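Local structure of GTPase-activating protein BEM3 (Saccharomyces cerevisiae S288C, 6FSF) at residues Leu27-Glu32 / Leu173-Gln178; Gln83-Leu88 / Asn98-Tyr103; Thr105-Val110 / Leu119-Phe124; Ser188-Ile193 / Leu235-Phe240. The protein activates the GTPase activity of CDC42 and, less efficiently, RHO1, its tandem PX and PH domains forming this chain. All coordinates share one frame; numbering follows the deposited sequence.

In the fold
Contacts 2 and 3 lie in the PX domain, contact 4 lies in the PH domain, and contact 1 joins strand 19-29 on the PX side to the PH domain. Along the chain, contact 1 closes a long loop within which contacts 2 and 3 follow one another; contact 4 opens after it. Helix 90-107 serves both contact 2 and contact 3, whose centres are about 19 Å apart. Contacts 1 and 4 both reach the seven-stranded sheet of the PH domain, about 23 Å apart between centres. Contacts 3 and 4, about 38 Å apart between centres, lie on opposite sides of the chain's centre, marking out the elongated tandem; contact 1 touches contact 2 where L27 packs on L88.

Contact 1: Leu27-Glu32 / Leu173-Gln178; sequences LYRDNE and LFDKNQ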
loop_
_atom_site.group_PDB
_atom_site.type_symbol
_atom_site.label_atom_id
_atom_site.label_comp_id
_atom_site.label_asym_id
_atom_site.label_seq_id
_atom_site.Cartn_x
_atom_site.Cartn_y
_atom_site.Cartn_z
ATOM N N LEU A 27 -1.064 3.048 -2.324
ATOM C CA LEU A 27 -1.886 3.629 -3.380
ATOM C C LEU A 27 -3.305 3.907 -2.901
ATOM O O LEU A 27 -4.214 4.074 -3.719
ATOM C CB LEU A 27 -1.917 2.711 -4.603
ATOM C CG LEU A 27 -0.567 2.367 -5.225
ATOM C CD1 LEU A 27 -0.764 1.420 -6.396
ATOM C CD2 LEU A 27 0.154 3.629 -5.662
ATOM N N TYR A 28 -3.509 3.962 -1.588
ATOM C CA TYR A 28 -4.837 4.153 -1.024
ATOM C C TYR A 28 -5.276 5.607 -1.153
ATOM O O TYR A 28 -4.501 6.532 -0.903
ATOM C CB TYR A 28 -4.848 3.729 0.446
ATOM C CG TYR A 28 -6.190 3.866 1.130
ATOM C CD1 TYR A 28 -6.472 4.957 1.943
ATOM C CD2 TYR A 28 -7.173 2.896 0.972
ATOM C CE1 TYR A 28 -7.695 5.085 2.574
ATOM C CE2 TYR A 28 -8.402 3.013 1.599
ATOM C CZ TYR A 28 -8.657 4.108 2.398
ATOM O OH TYR A 28 -9.880 4.226 3.022
ATOM N N ARG A 29 -6.529 5.801 -1.545
ATOM C CA ARG A 29 -7.136 7.124 -1.641
ATOM C C ARG A 29 -7.885 7.414 -0.345
ATOM O O ARG A 29 -8.834 6.699 0.003
ATOM C CB ARG A 29 -8.077 7.214 -2.842
ATOM C CG ARG A 29 -7.388 7.049 -4.189
ATOM C CD ARG A 29 -7.800 8.156 -5.149
ATOM N NE ARG A 29 -7.438 7.856 -6.534
ATOM C CZ ARG A 29 -6.412 8.400 -7.180
ATOM N NH1 ARG A 29 -5.632 9.285 -6.574
ATOM N NH2 ARG A 29 -6.168 8.059 -8.440
ATOM N N ASP A 30 -7.462 8.460 0.363
ATOM C CA ASP A 30 -7.986 8.768 1.687
ATOM C C ASP A 30 -9.220 9.668 1.566
ATOM O O ASP A 30 -9.873 9.712 0.521
ATOM C CB ASP A 30 -6.880 9.390 2.550
ATOM C CG ASP A 30 -6.225 10.601 1.894
ATOM O OD1 ASP A 30 -6.765 11.114 0.892
ATOM O OD2 ASP A 30 -5.166 11.042 2.390
ATOM N N ASN A 31 -9.548 10.395 2.640
ATOM C CA ASN A 31 -10.740 11.237 2.648
ATOM C C ASN A 31 -10.639 12.367 1.627
ATOM O O ASN A 31 -11.652 12.762 1.034
ATOM C CB ASN A 31 -10.963 11.797 4.056
ATOM C CG ASN A 31 -12.347 12.402 4.243
ATOM O OD1 ASN A 31 -13.199 12.338 3.359
ATOM N ND2 ASN A 31 -12.577 12.982 5.418
ATOM N N GLU A 32 -9.435 12.893 1.402
ATOM C CA GLU A 32 -9.202 13.946 0.423
ATOM C C GLU A 32 -8.813 13.406 -0.950
ATOM O O GLU A 32 -8.404 14.188 -1.816
ATOM C CB GLU A 32 -8.123 14.909 0.929
ATOM C CG GLU A 32 -8.570 15.815 2.074
ATOM C CD GLU A 32 -8.988 17.197 1.602
ATOM O OE1 GLU A 32 -9.618 17.302 0.529
ATOM O OE2 GLU A 32 -8.674 18.183 2.304
ATOM N N LEU A 173 -12.666 -0.881 -14.139
ATOM C CA LEU A 173 -11.604 -0.037 -13.613
ATOM C C LEU A 173 -12.120 1.383 -13.422
ATOM O O LEU A 173 -12.795 1.933 -14.296
ATOM C CB LEU A 173 -10.383 -0.034 -14.539
ATOM C CG LEU A 173 -9.793 -1.407 -14.871
ATOM C CD1 LEU A 173 -8.534 -1.279 -15.717
ATOM C CD2 LEU A 173 -9.508 -2.197 -13.606
ATOM N N PHE A 174 -11.789 1.973 -12.274
ATOM C CA PHE A 174 -12.252 3.301 -11.902
ATOM C C PHE A 174 -11.062 4.216 -11.646
ATOM O O PHE A 174 -10.058 3.797 -11.061
ATOM C CB PHE A 174 -13.140 3.259 -10.651
ATOM C CG PHE A 174 -14.331 2.348 -10.775
ATOM C CD1 PHE A 174 -15.573 2.852 -11.122
ATOM C CD2 PHE A 174 -14.206 0.987 -10.544
ATOM C CE1 PHE A 174 -16.668 2.016 -11.237
ATOM C CE2 PHE A 174 -15.297 0.146 -10.661
ATOM C CZ PHE A 174 -16.531 0.660 -11.008
ATOM N N ASP A 175 -11.184 5.465 -12.089
ATOM C CA ASP A 175 -10.226 6.527 -11.778
ATOM C C ASP A 175 -10.942 7.529 -10.880
ATOM O O ASP A 175 -11.759 8.324 -11.355
ATOM C CB ASP A 175 -9.699 7.196 -13.044
ATOM C CG ASP A 175 -9.036 8.537 -12.767
ATOM O OD1 ASP A 175 -9.053 9.404 -13.668
ATOM O OD2 ASP A 175 -8.504 8.731 -11.653
ATOM N N LYS A 176 -10.632 7.480 -9.584
ATOM C CA LYS A 176 -11.245 8.356 -8.586
ATOM C C LYS A 176 -12.768 8.218 -8.609
ATOM O O LYS A 176 -13.514 9.201 -8.669
ATOM C CB LYS A 176 -10.805 9.808 -8.797
ATOM C CG LYS A 176 -9.289 9.955 -8.885
ATOM C CD LYS A 176 -8.870 11.185 -9.672
ATOM C CE LYS A 176 -9.134 12.461 -8.894
ATOM N NZ LYS A 176 -8.285 12.559 -7.674
ATOM N N ASN A 177 -13.218 6.961 -8.564
ATOM C CA ASN A 177 -14.639 6.608 -8.622
ATOM C C ASN A 177 -15.307 7.164 -9.883
ATOM O O ASN A 177 -16.346 7.824 -9.824
ATOM C CB ASN A 177 -15.379 7.063 -7.357
ATOM C CG ASN A 177 -16.662 6.281 -7.117
ATOM O OD1 ASN A 177 -17.228 5.687 -8.039
ATOM N ND2 ASN A 177 -17.125 6.274 -5.870
ATOM N N GLN A 178 -14.695 6.890 -11.034
ATOM C CA GLN A 178 -15.306 7.176 -12.331
ATOM C C GLN A 178 -14.915 6.063 -13.290
ATOM O O GLN A 178 -13.721 5.823 -13.500
ATOM C CB GLN A 178 -14.865 8.537 -12.879
ATOM C CG GLN A 178 -15.537 9.738 -12.230
ATOM C CD GLN A 178 -15.009 11.053 -12.770
ATOM O OE1 GLN A 178 -14.011 11.080 -13.491
ATOM N NE2 GLN A 178 -15.677 12.149 -12.428
#
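The interface between the tandem PX and PH domains brings R29, at the end of strand 19-29, against D175 and K176 in the turn that follows strand 170-174 of the PH sheet. The backbones stay well apart, with 8.2 Å between CA of R29 and CA of K176, and the arginine side chain spans the gap. A bend at chi2 (-131°) turns one face of its guanidinium to the aliphatic part of the lysine: CG of K176 lies over that face, nearer its border than its middle, 3.7 Å from NE of R29. The two chains run nearly perpendicular.

OD2 of D175 stands 4.0 Å from NH2 of R29 but far above or below the plane in which the N-H bonds lie, and the carboxylate and guanidinium planes are 48° apart, leaving only electrostatic attraction. The other carboxylate oxygen, OD1, makes a long, weak ion pair with R162. NZ of K176 is 4.4 Å from NH1 of R29, a proximity of like charges that the aspartate probably offsets in part. R29 also packs on L35 of the neighbouring PX strand. A backbone bond from N of D175 to O of Q178 (2.9 Å) closes a two-residue turn with K176 and N177, both of positive phi, at its tip: a tight beta-hairpin joining strands 170-174 and 179-184, set against the edge strand of the PX sheet.

Contact 2: Gln83-Leu88 / Asn98-Tyr103; sequences QLFQTL and NILNQY
Residues 83-88 start in a short 3-10 segment and run on as loop, whereas 98-103 are regular helix in the middle of helix 90-107; the closest CA atoms, those of L84 and I99, are 10.5 Å apart. Side chains alone bridge that distance, in two apolar touches. With CG of L84 beside its backbone N (chi1 -66°), CD1 is sent to I99, and the methyl ends meet tip to tip, CD1 of L84 lying 3.9 Å from CD1 of I99. One residue further on each segment, the F85 ring presents its edge to L100: CZ of F85 is 4.4 Å from CD1 of L100, a looser approach near the ring plane. F85 also rests on I57 and R61 of helix 57-70, and NH1 of R96, on helix 90-107 itself, hydrogen-bonds O of L84. I99 and L100 also touch P80, which with P77 belongs to the proline-rich PxxP loop between the two helices, a feature characteristic of PX domains.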
loop_
_atom_site.group_PDB
_atom_site.type_symbol
_atom_site.label_atom_id
_atom_site.label_comp_id
_atom_site.label_asym_id
_atom_site.label_seq_id
_atom_site.Cartn_x
_atom_site.Cartn_y
_atom_site.Cartn_z
ATOM N N GLN A 83 12.917 9.429 -3.947
ATOM C CA GLN A 83 12.823 9.080 -5.363
ATOM C C GLN A 83 11.815 7.965 -5.608
ATOM O O GLN A 83 11.269 7.859 -6.711
ATOM C CB GLN A 83 14.197 8.673 -5.898
ATOM C CG GLN A 83 15.067 9.834 -6.368
ATOM C CD GLN A 83 15.539 10.722 -5.231
ATOM O OE1 GLN A 83 15.464 10.348 -4.060
ATOM N NE2 GLN A 83 16.031 11.905 -5.575
ATOM N N LEU A 84 11.560 7.125 -4.604
ATOM C CA LEU A 84 10.550 6.083 -4.727
ATOM C C LEU A 84 9.138 6.645 -4.828
ATOM O O LEU A 84 8.215 5.893 -5.158
ATOM C CB LEU A 84 10.641 5.121 -3.540
ATOM C CG LEU A 84 11.910 4.271 -3.444
ATOM C CD1 LEU A 84 11.932 3.466 -2.153
ATOM C CD2 LEU A 84 12.025 3.351 -4.646
ATOM N N PHE A 85 8.951 7.939 -4.559
ATOM C CA PHE A 85 7.643 8.581 -4.597
ATOM C C PHE A 85 7.555 9.665 -5.666
ATOM O O PHE A 85 6.663 10.517 -5.599
ATOM C CB PHE A 85 7.305 9.177 -3.228
ATOM C CG PHE A 85 7.049 8.156 -2.159
ATOM C CD1 PHE A 85 5.759 7.726 -1.887
ATOM C CD2 PHE A 85 8.093 7.629 -1.418
ATOM C CE1 PHE A 85 5.517 6.789 -0.899
ATOM C CE2 PHE A 85 7.860 6.692 -0.430
ATOM C CZ PHE A 85 6.570 6.270 -0.169
ATOM N N GLN A 86 8.463 9.658 -6.643
ATOM C CA GLN A 86 8.519 10.720 -7.644
ATOM C C GLN A 86 7.897 10.298 -8.971
ATOM O O GLN A 86 6.891 10.872 -9.394
ATOM C CB GLN A 86 9.968 11.176 -7.838
ATOM C CG GLN A 86 10.503 12.000 -6.669
ATOM C CD GLN A 86 11.866 12.604 -6.945
ATOM O OE1 GLN A 86 12.366 12.549 -8.068
ATOM N NE2 GLN A 86 12.473 13.188 -5.916
ATOM N N THR A 87 8.475 9.305 -9.638
ATOM C CA THR A 87 7.918 8.760 -10.872
ATOM C C THR A 87 7.264 7.423 -10.551
ATOM O O THR A 87 7.926 6.507 -10.051
ATOM C CB THR A 87 8.989 8.596 -11.957
ATOM O OG1 THR A 87 9.819 7.466 -11.649
ATOM C CG2 THR A 87 9.855 9.842 -12.041
ATOM N N LEU A 88 5.965 7.318 -10.829
ATOM C CA LEU A 88 5.198 6.122 -10.498
ATOM C C LEU A 88 5.578 4.961 -11.413
ATOM O O LEU A 88 5.371 5.030 -12.631
ATOM C CB LEU A 88 3.701 6.403 -10.601
ATOM C CG LEU A 88 2.771 5.290 -10.103
ATOM C CD1 LEU A 88 2.895 5.145 -8.599
ATOM C CD2 LEU A 88 1.315 5.523 -10.502
ATOM N N ASN A 98 7.773 -2.501 1.019
ATOM C CA ASN A 98 8.566 -3.398 1.853
ATOM C C ASN A 98 9.423 -2.621 2.842
ATOM O O ASN A 98 9.582 -3.036 3.997
ATOM C CB ASN A 98 9.443 -4.297 0.980
ATOM C CG ASN A 98 8.634 -5.185 0.060
ATOM O OD1 ASN A 98 7.491 -5.530 0.358
ATOM N ND2 ASN A 98 9.227 -5.569 -1.064
ATOM N N ILE A 99 9.990 -1.494 2.408
ATOM C CA ILE A 99 10.799 -0.680 3.310
ATOM C C ILE A 99 9.935 -0.114 4.429
ATOM O O ILE A 99 10.350 -0.068 5.594
ATOM C CB ILE A 99 11.514 0.436 2.525
ATOM C CG1 ILE A 99 12.356 -0.156 1.395
ATOM C CG2 ILE A 99 12.364 1.291 3.459
ATOM C CD1 ILE A 99 13.090 0.870 0.581
ATOM N N LEU A 100 8.722 0.333 4.093
ATOM C CA LEU A 100 7.829 0.871 5.114
ATOM C C LEU A 100 7.414 -0.208 6.107
ATOM O O LEU A 100 7.261 0.068 7.303
ATOM C CB LEU A 100 6.604 1.506 4.458
ATOM C CG LEU A 100 6.815 2.888 3.837
ATOM C CD1 LEU A 100 5.650 3.253 2.935
ATOM C CD2 LEU A 100 7.001 3.937 4.923
ATOM N N ASN A 101 7.226 -1.441 5.632
ATOM C CA ASN A 101 6.938 -2.550 6.538
ATOM C C ASN A 101 8.084 -2.766 7.520
ATOM O O ASN A 101 7.865 -2.905 8.729
ATOM C CB ASN A 101 6.663 -3.824 5.739
ATOM C CG ASN A 101 5.191 -4.172 5.691
ATOM O OD1 ASN A 101 4.475 -4.024 6.681
ATOM N ND2 ASN A 101 4.729 -4.634 4.536
ATOM N N GLN A 102 9.319 -2.799 7.011
ATOM C CA GLN A 102 10.484 -2.918 7.884
ATOM C C GLN A 102 10.579 -1.738 8.839
ATOM O O GLN A 102 10.957 -1.900 10.005
ATOM C CB GLN A 102 11.757 -3.018 7.046
ATOM C CG GLN A 102 11.853 -4.283 6.230
ATOM C CD GLN A 102 11.707 -5.520 7.086
ATOM O OE1 GLN A 102 10.719 -6.245 6.984
ATOM N NE2 GLN A 102 12.693 -5.768 7.940
ATOM N N TYR A 103 10.247 -0.540 8.356
ATOM C CA TYR A 103 10.368 0.666 9.167
ATOM C C TYR A 103 9.452 0.609 10.383
ATOM O O TYR A 103 9.896 0.782 11.524
ATOM C CB TYR A 103 10.057 1.892 8.309
ATOM C CG TYR A 103 10.044 3.205 9.061
ATOM C CD1 TYR A 103 11.213 3.928 9.248
ATOM C CD2 TYR A 103 8.860 3.732 9.563
ATOM C CE1 TYR A 103 11.207 5.134 9.924
ATOM C CE2 TYR A 103 8.843 4.936 10.242
ATOM C CZ TYR A 103 10.021 5.633 10.418
ATOM O OH TYR A 103 10.011 6.833 11.090
#

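Contact 3: Thr105-Val110 / Leu119-Phe124; sequences TSIFSV and LKIAQF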
loop_
_atom_site.group_PDB
_atom_site.type_symbol
_atom_site.label_atom_id
_atom_site.label_comp_id
_atom_site.label_asym_id
_atom_site.label_seq_id
_atom_site.Cartn_x
_atom_site.Cartn_y
_atom_site.Cartn_z
ATOM N N THR A 105 7.703 -1.913 11.623
ATOM C CA THR A 105 7.953 -3.061 12.489
ATOM C C THR A 105 9.037 -2.737 13.507
ATOM O O THR A 105 8.933 -3.114 14.680
ATOM C CB THR A 105 8.342 -4.286 11.654
ATOM O OG1 THR A 105 7.230 -4.685 10.839
ATOM C CG2 THR A 105 8.745 -5.449 12.548
ATOM N N SER A 106 10.077 -2.021 13.079
ATOM C CA SER A 106 11.148 -1.652 13.997
ATOM C C SER A 106 10.669 -0.629 15.022
ATOM O O SER A 106 11.054 -0.694 16.197
ATOM C CB SER A 106 12.346 -1.117 13.210
ATOM O OG SER A 106 12.828 -2.082 12.290
ATOM N N ILE A 107 9.817 0.310 14.599
ATOM C CA ILE A 107 9.357 1.373 15.489
ATOM C C ILE A 107 8.644 0.781 16.701
ATOM O O ILE A 107 8.997 1.064 17.852
ATOM C CB ILE A 107 8.449 2.353 14.724
ATOM C CG1 ILE A 107 9.270 3.153 13.716
ATOM C CG2 ILE A 107 7.727 3.284 15.683
ATOM C CD1 ILE A 107 10.388 3.964 14.343
ATOM N N PHE A 108 7.639 -0.059 16.460
ATOM C CA PHE A 108 6.865 -0.667 17.533
ATOM C C PHE A 108 7.577 -1.844 18.191
ATOM O O PHE A 108 6.959 -2.548 18.998
ATOM C CB PHE A 108 5.495 -1.102 17.002
ATOM C CG PHE A 108 4.608 0.047 16.608
ATOM C CD1 PHE A 108 4.510 0.443 15.285
ATOM C CD2 PHE A 108 3.890 0.744 17.566
ATOM C CE1 PHE A 108 3.699 1.511 14.921
ATOM C CE2 PHE A 108 3.079 1.810 17.210
ATOM C CZ PHE A 108 2.982 2.196 15.886
ATOM N N SER A 109 8.850 -2.068 17.869
ATOM C CA SER A 109 9.658 -3.075 18.542
ATOM C C SER A 109 10.663 -2.479 19.515
ATOM O O SER A 109 11.296 -3.231 20.265
ATOM C CB SER A 109 10.403 -3.941 17.516
ATOM O OG SER A 109 9.487 -4.673 16.721
ATOM N N VAL A 110 10.829 -1.161 19.515
ATOM C CA VAL A 110 11.718 -0.520 20.488
ATOM C C VAL A 110 11.165 -0.736 21.891
ATOM O O VAL A 110 9.958 -0.516 22.118
ATOM C CB VAL A 110 11.866 0.977 20.171
ATOM C CG1 VAL A 110 12.683 1.668 21.250
ATOM C CG2 VAL A 110 12.509 1.166 18.806
ATOM N N LEU A 119 3.845 9.065 23.395
ATOM C CA LEU A 119 2.512 9.624 23.204
ATOM C C LEU A 119 2.310 10.086 21.767
ATOM O O LEU A 119 1.244 9.860 21.180
ATOM C CB LEU A 119 2.284 10.779 24.179
ATOM C CG LEU A 119 1.025 11.619 23.952
ATOM C CD1 LEU A 119 -0.235 10.831 24.287
ATOM C CD2 LEU A 119 1.093 12.907 24.756
ATOM N N LYS A 120 3.324 10.730 21.184
ATOM C CA LYS A 120 3.216 11.210 19.810
ATOM C C LYS A 120 2.979 10.056 18.842
ATOM O O LYS A 120 2.165 10.168 17.918
ATOM C CB LYS A 120 4.479 11.982 19.430
ATOM C CG LYS A 120 4.340 12.869 18.203
ATOM C CD LYS A 120 3.578 14.145 18.529
ATOM C CE LYS A 120 3.516 15.074 17.327
ATOM N NZ LYS A 120 2.865 16.374 17.653
ATOM N N ILE A 121 3.687 8.941 19.037
ATOM C CA ILE A 121 3.477 7.767 18.194
ATOM C C ILE A 121 2.073 7.214 18.397
ATOM O O ILE A 121 1.400 6.817 17.437
ATOM C CB ILE A 121 4.552 6.702 18.488
ATOM C CG1 ILE A 121 5.952 7.264 18.236
ATOM C CG2 ILE A 121 4.324 5.457 17.644
ATOM C CD1 ILE A 121 7.066 6.288 18.556
ATOM N N ALA A 122 1.606 7.178 19.648
ATOM C CA ALA A 122 0.264 6.678 19.926
ATOM C C ALA A 122 -0.794 7.562 19.278
ATOM O O ALA A 122 -1.753 7.063 18.681
ATOM C CB ALA A 122 0.040 6.588 21.435
ATOM N N GLN A 123 -0.631 8.883 19.387
ATOM C CA GLN A 123 -1.544 9.800 18.712
ATOM C C GLN A 123 -1.494 9.611 17.204
ATOM O O GLN A 123 -2.505 9.780 16.512
ATOM C CB GLN A 123 -1.203 11.243 19.073
ATOM C CG GLN A 123 -1.380 11.590 20.539
ATOM C CD GLN A 123 -0.850 12.972 20.871
ATOM O OE1 GLN A 123 -0.099 13.568 20.094
ATOM N NE2 GLN A 123 -1.240 13.489 22.029
ATOM N N PHE A 124 -0.321 9.263 16.675
ATOM C CA PHE A 124 -0.173 9.061 15.237
ATOM C C PHE A 124 -1.111 7.967 14.735
ATOM O O PHE A 124 -1.882 8.180 13.793
ATOM C CB PHE A 124 1.286 8.725 14.919
ATOM C CG PHE A 124 1.596 8.632 13.454
ATOM C CD1 PHE A 124 1.781 9.778 12.697
ATOM C CD2 PHE A 124 1.729 7.399 12.839
ATOM C CE1 PHE A 124 2.076 9.696 11.350
ATOM C CE2 PHE A 124 2.026 7.309 11.491
ATOM C CZ PHE A 124 2.200 8.459 10.747
#
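Apolar packing carries this contact, and I121 of helix 115-125 is the residue at its centre, touching both I107, the last helical residue of helix 90-107, and F108 just after it. The backbones come nearest at I107 and I121, whose CA atoms are 9.1 Å apart. CD1 of I121 reaches CG2 of I107 at 4.2 Å, while the other branch turns to the aromatic ring: CG2 of I121 lies 3.9 Å from CE2 of F108 and equally close to CZ, approaching the ring obliquely. The first torsion of I121 (chi1 -59°) sets CG2 opposite the backbone N, on the F108 side, and CG1 beside that N, from where CD1 reaches I107. F108 and I121 lie alongside, their chains pointing opposite ways. F108 is also in an edge-to-face pair with F16 and rests on I19 and I21 of strand 19-29; I107 and I121 both meet M67 of helix 57-70.

Hydrogen bonds shape the chain end that offers these side chains. F108 is the first residue to leave helical geometry, within a type I beta turn from I107 to V110. The hydroxyl of S109 donates to the carbonyl oxygen of T105, OG to O 2.6 Å, with the donor tilted 25° from the carbonyl plane, and N of S109 bonds to O of S106 at 3.1 Å. All three touching side chains are buried, and the hydrogen bonds lie within each segment with none crossing between them, which implies that hydrophobic burial holds the two helices together here.

Contact 4: Ser188-Ile193 / Leu235-Phe240; sequences SSIELI and LWLSAF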
loop_
_atom_site.group_PDB
_atom_site.type_symbol
_atom_site.label_atom_id
_atom_site.label_comp_id
_atom_site.label_asym_id
_atom_site.label_seq_id
_atom_site.Cartn_x
_atom_site.Cartn_y
_atom_site.Cartn_z
ATOM N N SER A 188 -11.142 -12.008 -23.838
ATOM C CA SER A 188 -9.747 -11.634 -23.665
ATOM C C SER A 188 -8.873 -12.840 -23.338
ATOM O O SER A 188 -9.352 -13.933 -23.031
ATOM C CB SER A 188 -9.607 -10.571 -22.568
ATOM O OG SER A 188 -10.216 -11.003 -21.371
ATOM N N SER A 189 -7.565 -12.611 -23.419
ATOM C CA SER A 189 -6.548 -13.576 -23.035
ATOM C C SER A 189 -5.629 -12.941 -21.999
ATOM O O SER A 189 -5.475 -11.716 -21.954
ATOM C CB SER A 189 -5.735 -14.042 -24.251
ATOM O OG SER A 189 -5.081 -12.953 -24.879
ATOM N N ILE A 190 -5.027 -13.780 -21.159
ATOM C CA ILE A 190 -4.240 -13.320 -20.022
ATOM C C ILE A 190 -2.901 -14.042 -20.015
ATOM O O ILE A 190 -2.833 -15.251 -20.265
ATOM C CB ILE A 190 -4.989 -13.543 -18.688
ATOM C CG1 ILE A 190 -6.331 -12.813 -18.685
ATOM C CG2 ILE A 190 -4.142 -13.078 -17.510
ATOM C CD1 ILE A 190 -7.509 -13.659 -19.139
ATOM N N GLU A 191 -1.836 -13.295 -19.729
ATOM C CA GLU A 191 -0.494 -13.852 -19.630
ATOM C C GLU A 191 0.296 -13.069 -18.592
ATOM O O GLU A 191 0.142 -11.851 -18.478
ATOM C CB GLU A 191 0.230 -13.813 -20.982
ATOM C CG GLU A 191 0.361 -12.416 -21.576
ATOM C CD GLU A 191 1.132 -12.403 -22.882
ATOM O OE1 GLU A 191 1.780 -13.422 -23.198
ATOM O OE2 GLU A 191 1.090 -11.376 -23.592
ATOM N N LEU A 192 1.134 -13.776 -17.837
ATOM C CA LEU A 192 2.035 -13.115 -16.904
ATOM C C LEU A 192 3.171 -12.435 -17.655
ATOM O O LEU A 192 3.678 -12.955 -18.653
ATOM C CB LEU A 192 2.618 -14.115 -15.904
ATOM C CG LEU A 192 1.753 -14.699 -14.786
ATOM C CD1 LEU A 192 0.903 -15.851 -15.303
ATOM C CD2 LEU A 192 2.633 -15.150 -13.630
ATOM N N ILE A 193 3.568 -11.265 -17.169
ATOM C CA ILE A 193 4.786 -10.605 -17.622
ATOM C C ILE A 193 5.889 -10.947 -16.614
ATOM O O ILE A 193 5.723 -10.662 -15.422
ATOM C CB ILE A 193 4.601 -9.088 -17.733
ATOM C CG1 ILE A 193 3.618 -8.761 -18.860
ATOM C CG2 ILE A 193 5.943 -8.408 -17.964
ATOM C CD1 ILE A 193 2.780 -7.531 -18.595
ATOM N N LEU A 235 -3.434 -13.785 -6.314
ATOM C CA LEU A 235 -4.852 -13.741 -5.971
ATOM C C LEU A 235 -5.693 -13.263 -7.148
ATOM O O LEU A 235 -6.798 -13.771 -7.376
ATOM C CB LEU A 235 -5.073 -12.840 -4.754
ATOM C CG LEU A 235 -4.392 -13.241 -3.442
ATOM C CD1 LEU A 235 -4.918 -12.399 -2.286
ATOM C CD2 LEU A 235 -4.584 -14.725 -3.164
ATOM N N TRP A 236 -5.187 -12.291 -7.910
ATOM C CA TRP A 236 -5.960 -11.752 -9.024
ATOM C C TRP A 236 -6.091 -12.763 -10.155
ATOM O O TRP A 236 -7.157 -12.875 -10.772
ATOM C CB TRP A 236 -5.325 -10.457 -9.530
ATOM C CG TRP A 236 -5.922 -9.227 -8.923
ATOM C CD1 TRP A 236 -5.412 -8.483 -7.897
ATOM C CD2 TRP A 236 -7.153 -8.598 -9.300
ATOM N NE1 TRP A 236 -6.247 -7.429 -7.616
ATOM C CE2 TRP A 236 -7.324 -7.477 -8.464
ATOM C CE3 TRP A 236 -8.125 -8.875 -10.266
ATOM C CZ2 TRP A 236 -8.427 -6.633 -8.565
ATOM C CZ3 TRP A 236 -9.219 -8.036 -10.364
ATOM C CH2 TRP A 236 -9.361 -6.929 -9.519
ATOM N N LEU A 237 -5.020 -13.507 -10.442
ATOM C CA LEU A 237 -5.081 -14.500 -11.510
ATOM C C LEU A 237 -6.078 -15.604 -11.182
ATOM O O LEU A 237 -6.779 -16.101 -12.071
ATOM C CB LEU A 237 -3.693 -15.090 -11.767
ATOM C CG LEU A 237 -2.613 -14.126 -12.266
ATOM C CD1 LEU A 237 -1.351 -14.876 -12.657
ATOM C CD2 LEU A 237 -3.124 -13.279 -13.423
ATOM N N SER A 238 -6.158 -16.002 -9.909
ATOM C CA SER A 238 -7.126 -17.022 -9.520
ATOM C C SER A 238 -8.553 -16.511 -9.667
ATOM O O SER A 238 -9.459 -17.274 -10.023
ATOM C CB SER A 238 -6.858 -17.482 -8.089
ATOM O OG SER A 238 -5.574 -18.065 -7.971
ATOM N N ALA A 239 -8.771 -15.222 -9.393
ATOM C CA ALA A 239 -10.077 -14.627 -9.648
ATOM C C ALA A 239 -10.410 -14.662 -11.132
ATOM O O ALA A 239 -11.549 -14.955 -11.515
ATOM C CB ALA A 239 -10.114 -13.194 -9.116
ATOM N N PHE A 240 -9.424 -14.362 -11.983
ATOM C CA PHE A 240 -9.578 -14.605 -13.413
ATOM C C PHE A 240 -9.742 -16.090 -13.710
ATOM O O PHE A 240 -10.450 -16.463 -14.657
ATOM C CB PHE A 240 -8.368 -14.062 -14.181
ATOM C CG PHE A 240 -8.165 -12.583 -14.053
ATOM C CD1 PHE A 240 -9.221 -11.742 -13.753
ATOM C CD2 PHE A 240 -6.906 -12.032 -14.239
ATOM C CE1 PHE A 240 -9.029 -10.378 -13.642
ATOM C CE2 PHE A 240 -6.708 -10.668 -14.128
ATOM C CZ PHE A 240 -7.769 -9.841 -13.829
#
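Packing is closest where L192 of edge strand 188-193 meets L237 of the C-terminal helix. CD1 of L192 lies 3.6 Å from CD1 of L237, and CG of L192 is 3.8 Å from the same methyl, which thus bears on the branch point of the other leucine. With CG of L237 beside its backbone N (chi1 -63°), both methyls face the strand, and CD2 of L237 comes 4.2 Å from CG2 of I190. This tight pair is on the solvent-facing side, L192 being itself exposed.

The looser touch is that of I190 on F240, CG2 of I190 coming obliquely to the ring, 4.4 Å from CD2 of F240; this ring, less exposed than L192, also meets L185. Strand and helix run nearly antiparallel, at 157°, with axes 10.8 Å apart at closest approach. Between the two segments no hydrogen bond forms; R233, a turn earlier in the helix, adds a polar tie to O of I193. The chemistry implies that the C-terminal helix of the PH fold packs on the edge strand of the sheet by its apolar side chains.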